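Local coordinates for putative MCP-type signal transduction protein (Campylobacter jejuni subsp. jejuni serotype O:2, PDB 4WY9) that probably senses chemotactic signals in the periplasm through a tandem-PAS domain, perhaps by recognising ligands indirectly, at residues L45-M48 with F49-S53; I172-R175 with K176-V180; Q202-D205 with G206-R209. All coordinates share one frame; numbering follows the deposited sequence.

In the fold
Along the chain the three contacts follow one another in series. Interaction 1 is the C-terminal end of the long helix 8-51, and interaction 2 is the hairpin turn between strands 163-173 and 179-188 of the antiparallel sheet of the first PDC sensor domain. Their centres lie about 8 Å apart, and Thr46 OG1 probably hydrogen-bonds Phe173 N, which ties the helix end to the hairpin. Interaction 3 sits on the other side of the chain's centre, about 51 Å and 49 Å from the centres of the other two, in the loop leading into strand 209-213 of the second, five-stranded sheet. Helix 8-51 reaches both regions and so spans the tandem-PAS module.

Interaction 1 (L45-M48 with F49-S53); sequences LTEM and FRSTS
Glu47 O is gripped twice by Ser51, by the backbone N at 3.0 Å and by the hydroxyl OG at 2.9 Å. The two donors come from opposite faces of the carbonyl plane. The serine manages this because its OG sits between its own backbone N and carbonyl carbon (chi1 69°), which turns the hydroxyl back along the helix. One residue on, Thr52 OG1 donates to Met48 O at 2.9 Å, whereas the backbone bond from Thr52 N to the same oxygen is weak. Earlier in the turn the bonding is regular, with Phe49 N held by Leu45 O at 2.8 Å. That same oxygen lies at the edge of the Phe49 ring, in its plane, 3.2 Å from CD1. Met48 SD meets the ring obliquely, 5.0 Å from its centroid, in a Met-aromatic contact, and both side chains pack on Ile62 of helix 59-70. On another side, Thr46 CG2 rests against Arg50 CD at 3.8 Å. Thr52 is the first residue to leave helical geometry, so two hydroxyls supplement the backbone bonding of the Glu47 and Met48 carbonyls in the last turn of helix 8-51, where the regular pattern runs out.

Interaction 2 (I172-R175 with K176-V180); sequences IFDR and KNQVV
Two backbone hydrogen bonds join the strand ends across the turn: Val180 N donates to Ile172 O at 2.9 Å, and Asp174 N to Gln178 O at 3.1 Å. Between them Phe173 and Val179 form a non-hydrogen-bonded antiparallel pair, where CA-H...O contacts run from Val179 CA to Ile172 O and from Phe173 CA to Gln178 O.

The connection is a type I beta turn from Asp174 to Asn177 followed by a G1 beta bulge, closing the hairpin of strands 163-173 and 179-188 in the PDC sensor domain. Its Asn177 N reaches Asp174 O at 3.0 Å, and a water donates to both Asp174 O and Asn177 OD1. Asn177, the bulge residue, has positive phi (65°), which turns the chain back toward the second strand.

Side-chain polar bonding centres on Asp174 OD1, which accepts from Lys176 N at 3.0 Å, forming an Asx turn, and from Gln178 N at 3.1 Å. These donors approach from opposite faces of the carboxylate plane. A chi1 of 64° swings the Asp174 carboxylate in over the turn, within range of both.

Among the apolar contacts, Val179 CG2 touches Phe173 CE2 at 3.6 Å, approaching the ring obliquely, while Tyr143 packs edge-to-face with that ring. In one of the two deposited conformers of Ile172, this side chain and Val180 cross at about a right angle through their CG2 methyls, 3.9 Å apart. Val180 CG1 lies against the Asp174 carboxylate, and Phe49 of helix 8-51 touches Val180.

Interaction 3 (Q202-D205 with G206-R209); sequences QKYD and GELR
Tyr204 to Glu207 form a type II beta turn in which Glu207 N donates to Tyr204 O at 3.0 Å, with Gly206 at positive phi (78°). The Glu207 side chain folds back over the preceding residues: with CG anti to the backbone N (chi1 170°) and the chain extended beyond it, the carboxylate reaches the N-H groups just before and at the first residue of the turn. There OE1 accepts from Lys203 N at 2.8 Å, on the syn side and somewhat out of the carboxylate plane, and from Tyr204 N at 3.1 Å, nearly along the C-O axis. Gln202 runs alongside in the opposite direction, its amide plane only 9° from that of the carboxylate. Its NE2 donates to Glu207 O at 3.1 Å, in the carbonyl plane and on a lone pair. A water that accepts from both Gln202 NE2 and Gly206 N links the amide to the turn. Gln202 OE1 lies 3.1 Å from Arg209 NH2, and the guanidinium passes over Gln202 N with one face. Arg209 NH1 bonds Asp198 O and Tyr23 OH. The Glu207 OE2 to Arg209 NE ion pair is long, at 4.0 Å, and rests on charge alone. This type II turn packs on helix 8-51 and strand 277-286 and leads into strand 209-213 of the five-stranded antiparallel sheet of the tandem-PAS fold.

Interaction 1 (L45-M48 with F49-S53)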
loop_
_atom_site.group_PDB
_atom_site.type_symbol
_atom_site.label_atom_id
_atom_site.label_comp_id
_atom_site.label_asym_id
_atom_site.label_seq_id
_atom_site.Cartn_x
_atom_site.Cartn_y
_atom_site.Cartn_z
ATOM N N LEU A 45 6.403 20.938 -2.221
ATOM C CA LEU A 45 7.481 20.812 -3.202
ATOM C C LEU A 45 7.112 21.417 -4.555
ATOM O O LEU A 45 7.921 22.082 -5.163
ATOM C CB LEU A 45 7.879 19.336 -3.344
ATOM C CG LEU A 45 8.616 18.721 -2.165
ATOM C CD1 LEU A 45 8.846 17.241 -2.332
ATOM C CD2 LEU A 45 9.938 19.456 -1.901
ATOM N N THR A 46 5.876 21.235 -5.010
ATOM C CA THR A 46 5.479 21.856 -6.267
ATOM C C THR A 46 5.512 23.383 -6.132
ATOM O O THR A 46 5.945 24.081 -7.047
ATOM C CB THR A 46 4.140 21.337 -6.748
ATOM O OG1 THR A 46 4.348 20.023 -7.259
ATOM C CG2 THR A 46 3.521 22.203 -7.828
ATOM N N GLU A 47 5.073 23.934 -5.007
ATOM C CA GLU A 47 5.162 25.374 -4.816
ATOM C C GLU A 47 6.628 25.809 -4.913
ATOM O O GLU A 47 6.943 26.810 -5.537
ATOM C CB GLU A 47 4.563 25.778 -3.480
ATOM C CG GLU A 47 4.614 27.282 -3.191
ATOM C CD GLU A 47 4.004 28.149 -4.314
ATOM O OE1 GLU A 47 3.009 27.743 -4.978
ATOM O OE2 GLU A 47 4.532 29.291 -4.538
ATOM N N MET A 48 7.542 25.034 -4.328
ATOM C CA MET A 48 8.964 25.342 -4.409
ATOM C C MET A 48 9.452 25.303 -5.842
ATOM O O MET A 48 10.159 26.207 -6.301
ATOM C CB MET A 48 9.776 24.397 -3.538
ATOM C CG MET A 48 11.283 24.530 -3.761
ATOM S SD MET A 48 12.214 23.254 -2.906
ATOM C CE MET A 48 12.082 23.834 -1.248
ATOM N N PHE A 49 9.154 24.224 -6.564
ATOM C CA PHE A 49 9.723 24.037 -7.900
ATOM C C PHE A 49 9.063 24.960 -8.908
ATOM O O PHE A 49 9.627 25.265 -9.956
ATOM C CB PHE A 49 9.648 22.561 -8.338
ATOM C CG PHE A 49 10.745 21.698 -7.796
ATOM C CD1 PHE A 49 10.764 21.283 -6.469
ATOM C CD2 PHE A 49 11.813 21.308 -8.601
ATOM C CE1 PHE A 49 11.799 20.505 -5.964
ATOM C CE2 PHE A 49 12.842 20.527 -8.092
ATOM C CZ PHE A 49 12.827 20.114 -6.785
ATOM N N ARG A 50 7.878 25.484 -8.582
ATOM C CA ARG A 50 7.250 26.508 -9.421
ATOM C C ARG A 50 7.834 27.905 -9.162
ATOM O O ARG A 50 7.875 28.736 -10.064
ATOM C CB ARG A 50 5.734 26.546 -9.208
ATOM C CG ARG A 50 4.971 25.412 -9.862
ATOM C CD ARG A 50 3.461 25.540 -9.597
ATOM N NE ARG A 50 2.933 26.906 -9.773
ATOM C CZ ARG A 50 2.609 27.434 -10.942
ATOM N NH1 ARG A 50 2.555 26.693 -12.027
ATOM N NH2 ARG A 50 2.294 28.743 -11.023
ATOM N N SER A 51 8.235 28.182 -7.918
ATOM C CA SER A 51 8.638 29.520 -7.522
ATOM C C SER A 51 10.149 29.727 -7.518
ATOM O O SER A 51 10.620 30.844 -7.396
ATOM C CB SER A 51 8.080 29.861 -6.153
ATOM O OG SER A 51 8.717 29.074 -5.203
ATOM N N THR A 52 10.924 28.647 -7.646
ATOM C CA THR A 52 12.369 28.709 -7.481
ATOM C C THR A 52 13.027 28.287 -8.770
ATOM O O THR A 52 12.769 27.208 -9.280
ATOM C CB THR A 52 12.829 27.777 -6.346
ATOM O OG1 THR A 52 12.052 28.045 -5.153
ATOM C CG2 THR A 52 14.289 27.986 -6.046
ATOM N N SER A 53 13.913 29.135 -9.281
ATOM C CA SER A 53 14.651 28.778 -10.450
ATOM C C SER A 53 15.524 27.569 -10.174
ATOM O O SER A 53 15.950 27.346 -9.037
ATOM C CB SER A 53 15.499 29.966 -10.916
ATOM O OG SER A 53 16.615 30.136 -10.057
#

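Interaction 2 (I172-R175 with K176-V180)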
loop_
_atom_site.group_PDB
_atom_site.type_symbol
_atom_site.label_atom_id
_atom_site.label_comp_id
_atom_site.label_asym_id
_atom_site.label_seq_id
_atom_site.Cartn_x
_atom_site.Cartn_y
_atom_site.Cartn_z
ATOM N N ILE A 172 5.566 15.941 -8.816
ATOM C CA ILE A 172 6.035 17.305 -8.540
ATOM C C ILE A 172 6.139 18.034 -9.863
ATOM O O ILE A 172 6.579 17.442 -10.847
ATOM C CB ILE A 172 7.396 17.289 -7.804
ATOM C CG1 ILE A 172 7.329 16.405 -6.556
ATOM C CG2 ILE A 172 7.815 18.710 -7.443
ATOM C CD1 ILE A 172 6.272 16.838 -5.574
ATOM N N PHE A 173 5.733 19.309 -9.891
ATOM C CA PHE A 173 5.783 20.086 -11.128
ATOM C C PHE A 173 6.601 21.363 -11.003
ATOM O O PHE A 173 6.706 21.926 -9.894
ATOM C CB PHE A 173 4.359 20.482 -11.562
ATOM C CG PHE A 173 3.433 19.313 -11.816
ATOM C CD1 PHE A 173 2.658 18.796 -10.788
ATOM C CD2 PHE A 173 3.286 18.766 -13.066
ATOM C CE1 PHE A 173 1.793 17.738 -11.010
ATOM C CE2 PHE A 173 2.442 17.690 -13.286
ATOM C CZ PHE A 173 1.685 17.199 -12.275
ATOM N N ASP A 174 7.104 21.837 -12.133
ATOM C CA ASP A 174 7.737 23.151 -12.180
ATOM C C ASP A 174 6.779 24.187 -12.807
ATOM O O ASP A 174 5.635 23.893 -13.072
ATOM C CB ASP A 174 9.056 23.070 -12.904
ATOM C CG ASP A 174 8.947 22.687 -14.374
ATOM O OD1 ASP A 174 7.846 22.725 -14.945
ATOM O OD2 ASP A 174 10.005 22.456 -15.016
ATOM N N ARG A 175 7.260 25.403 -13.032
ATOM C CA ARG A 175 6.414 26.499 -13.526
ATOM C C ARG A 175 6.046 26.303 -15.004
ATOM O O ARG A 175 5.086 26.920 -15.518
ATOM C CB ARG A 175 7.090 27.833 -13.276
ATOM C CG ARG A 175 6.203 29.021 -13.490
ATOM C CD ARG A 175 6.814 30.301 -12.921
ATOM N NE ARG A 175 6.019 30.785 -11.789
ATOM C CZ ARG A 175 4.886 31.473 -11.921
ATOM N NH1 ARG A 175 4.434 31.754 -13.140
ATOM N NH2 ARG A 175 4.214 31.906 -10.853
ATOM N N LYS A 176 6.735 25.402 -15.698
ATOM C CA LYS A 176 6.371 25.110 -17.082
ATOM C C LYS A 176 5.350 23.966 -17.114
ATOM O O LYS A 176 5.068 23.411 -18.180
ATOM C CB LYS A 176 7.617 24.762 -17.901
ATOM C CG LYS A 176 8.620 25.940 -17.934
ATOM C CD LYS A 176 9.815 25.642 -18.787
ATOM C CE LYS A 176 9.678 26.322 -20.129
ATOM N NZ LYS A 176 9.686 27.812 -20.168
ATOM N N ASN A 177 4.802 23.634 -15.954
ATOM C CA ASN A 177 3.735 22.635 -15.835
ATOM C C ASN A 177 4.198 21.260 -16.224
ATOM O O ASN A 177 3.393 20.437 -16.662
ATOM C CB ASN A 177 2.501 23.000 -16.676
ATOM C CG ASN A 177 2.073 24.438 -16.492
ATOM O OD1 ASN A 177 1.942 24.936 -15.358
ATOM N ND2 ASN A 177 1.925 25.137 -17.578
ATOM N N GLN A 178 5.499 21.001 -16.063
ATOM C CA GLN A 178 6.100 19.728 -16.407
ATOM C C GLN A 178 6.392 18.926 -15.151
ATOM O O GLN A 178 6.774 19.493 -14.130
ATOM C CB GLN A 178 7.404 19.899 -17.158
ATOM C CG GLN A 178 7.235 20.680 -18.440
ATOM C CD GLN A 178 7.004 19.809 -19.685
ATOM O OE1 GLN A 178 6.359 18.749 -19.607
ATOM N NE2 GLN A 178 7.491 20.254 -20.833
ATOM N N VAL A 179 6.286 17.605 -15.238
ATOM C CA VAL A 179 6.686 16.748 -14.156
ATOM C C VAL A 179 8.200 16.813 -14.006
ATOM O O VAL A 179 8.915 16.547 -14.947
ATOM C CB VAL A 179 6.229 15.282 -14.354
ATOM C CG1 VAL A 179 6.732 14.398 -13.220
ATOM C CG2 VAL A 179 4.729 15.176 -14.455
ATOM N N VAL A 180 8.666 17.155 -12.819
ATOM C CA VAL A 180 10.092 17.206 -12.553
ATOM C C VAL A 180 10.507 16.167 -11.550
ATOM O O VAL A 180 11.689 15.959 -11.310
ATOM C CB VAL A 180 10.537 18.619 -12.066
ATOM C CG1 VAL A 180 10.365 19.664 -13.167
ATOM C CG2 VAL A 180 9.889 19.025 -10.775
HETATM O O HOH W 1 2.870 23.933 -12.730
#

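Interaction 3 (Q202-D205 with G206-R209)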
loop_
_atom_site.group_PDB
_atom_site.type_symbol
_atom_site.label_atom_id
_atom_site.label_comp_id
_atom_site.label_asym_id
_atom_site.label_seq_id
_atom_site.Cartn_x
_atom_site.Cartn_y
_atom_site.Cartn_z
ATOM N N GLN A 202 -8.180 -14.155 16.337
ATOM C CA GLN A 202 -8.663 -15.394 15.670
ATOM C C GLN A 202 -9.890 -15.918 16.387
ATOM O O GLN A 202 -9.782 -16.393 17.517
ATOM C CB GLN A 202 -7.538 -16.452 15.607
ATOM C CG GLN A 202 -7.861 -17.747 14.831
ATOM C CD GLN A 202 -7.657 -17.556 13.305
ATOM O OE1 GLN A 202 -7.643 -16.442 12.798
ATOM N NE2 GLN A 202 -7.524 -18.652 12.578
ATOM N N LYS A 203 -11.044 -15.825 15.777
ATOM C CA LYS A 203 -12.290 -16.214 16.435
ATOM C C LYS A 203 -12.670 -17.630 16.111
ATOM O O LYS A 203 -13.264 -18.306 16.956
ATOM C CB LYS A 203 -13.412 -15.264 16.062
ATOM C CG LYS A 203 -14.681 -15.504 16.849
ATOM C CD LYS A 203 -15.727 -14.464 16.528
ATOM C CE LYS A 203 -16.984 -14.736 17.337
ATOM N NZ LYS A 203 -16.732 -14.375 18.743
ATOM N N TYR A 204 -12.360 -18.096 14.919
ATOM C CA TYR A 204 -12.749 -19.433 14.511
ATOM C C TYR A 204 -11.537 -20.262 14.110
ATOM O O TYR A 204 -10.575 -19.736 13.525
ATOM C CB TYR A 204 -13.720 -19.385 13.331
ATOM C CG TYR A 204 -14.952 -18.593 13.626
ATOM C CD1 TYR A 204 -15.997 -19.152 14.330
ATOM C CD2 TYR A 204 -15.120 -17.276 13.183
ATOM C CE1 TYR A 204 -17.108 -18.443 14.627
ATOM C CE2 TYR A 204 -16.261 -16.567 13.454
ATOM C CZ TYR A 204 -17.270 -17.148 14.192
ATOM O OH TYR A 204 -18.409 -16.447 14.503
ATOM N N ASP A 205 -11.615 -21.556 14.364
ATOM C CA ASP A 205 -10.590 -22.469 13.896
ATOM C C ASP A 205 -10.522 -22.402 12.370
ATOM O O ASP A 205 -11.534 -22.581 11.695
ATOM C CB ASP A 205 -10.929 -23.893 14.351
ATOM C CG ASP A 205 -10.947 -24.046 15.867
ATOM O OD1 ASP A 205 -11.169 -23.084 16.578
ATOM O OD2 ASP A 205 -10.663 -25.152 16.342
ATOM N N GLY A 206 -9.335 -22.163 11.826
ATOM C CA GLY A 206 -9.171 -22.105 10.407
ATOM C C GLY A 206 -9.627 -20.838 9.754
ATOM O O GLY A 206 -9.638 -20.738 8.522
ATOM N N GLU A 207 -9.992 -19.828 10.547
ATOM C CA GLU A 207 -10.367 -18.530 10.013
ATOM C C GLU A 207 -9.235 -17.951 9.162
ATOM O O GLU A 207 -8.082 -17.964 9.587
ATOM C CB GLU A 207 -10.714 -17.568 11.142
ATOM C CG GLU A 207 -10.888 -16.126 10.753
ATOM C CD GLU A 207 -11.260 -15.231 11.908
ATOM O OE1 GLU A 207 -11.561 -15.757 13.006
ATOM O OE2 GLU A 207 -11.241 -13.978 11.725
ATOM N N LEU A 208 -9.560 -17.447 7.979
ATOM C CA LEU A 208 -8.605 -16.763 7.112
ATOM C C LEU A 208 -8.933 -15.290 7.109
ATOM O O LEU A 208 -10.088 -14.929 6.903
ATOM C CB LEU A 208 -8.626 -17.324 5.695
ATOM C CG LEU A 208 -8.386 -18.832 5.567
ATOM C CD1 LEU A 208 -8.625 -19.276 4.144
ATOM C CD2 LEU A 208 -7.002 -19.226 6.031
ATOM N N ARG A 209 -7.917 -14.441 7.299
ATOM C CA ARG A 209 -8.042 -13.002 7.231
ATOM C C ARG A 209 -7.127 -12.496 6.137
ATOM O O ARG A 209 -5.913 -12.738 6.188
ATOM C CB ARG A 209 -7.736 -12.370 8.578
ATOM C CG ARG A 209 -8.732 -12.744 9.652
ATOM C CD ARG A 209 -8.314 -12.367 11.040
ATOM N NE ARG A 209 -7.335 -13.275 11.578
ATOM C CZ ARG A 209 -6.667 -13.088 12.719
ATOM N NH1 ARG A 209 -6.809 -11.963 13.387
ATOM N NH2 ARG A 209 -5.813 -14.007 13.140
HETATM O O HOH W 2 -6.845 -21.594 13.504
#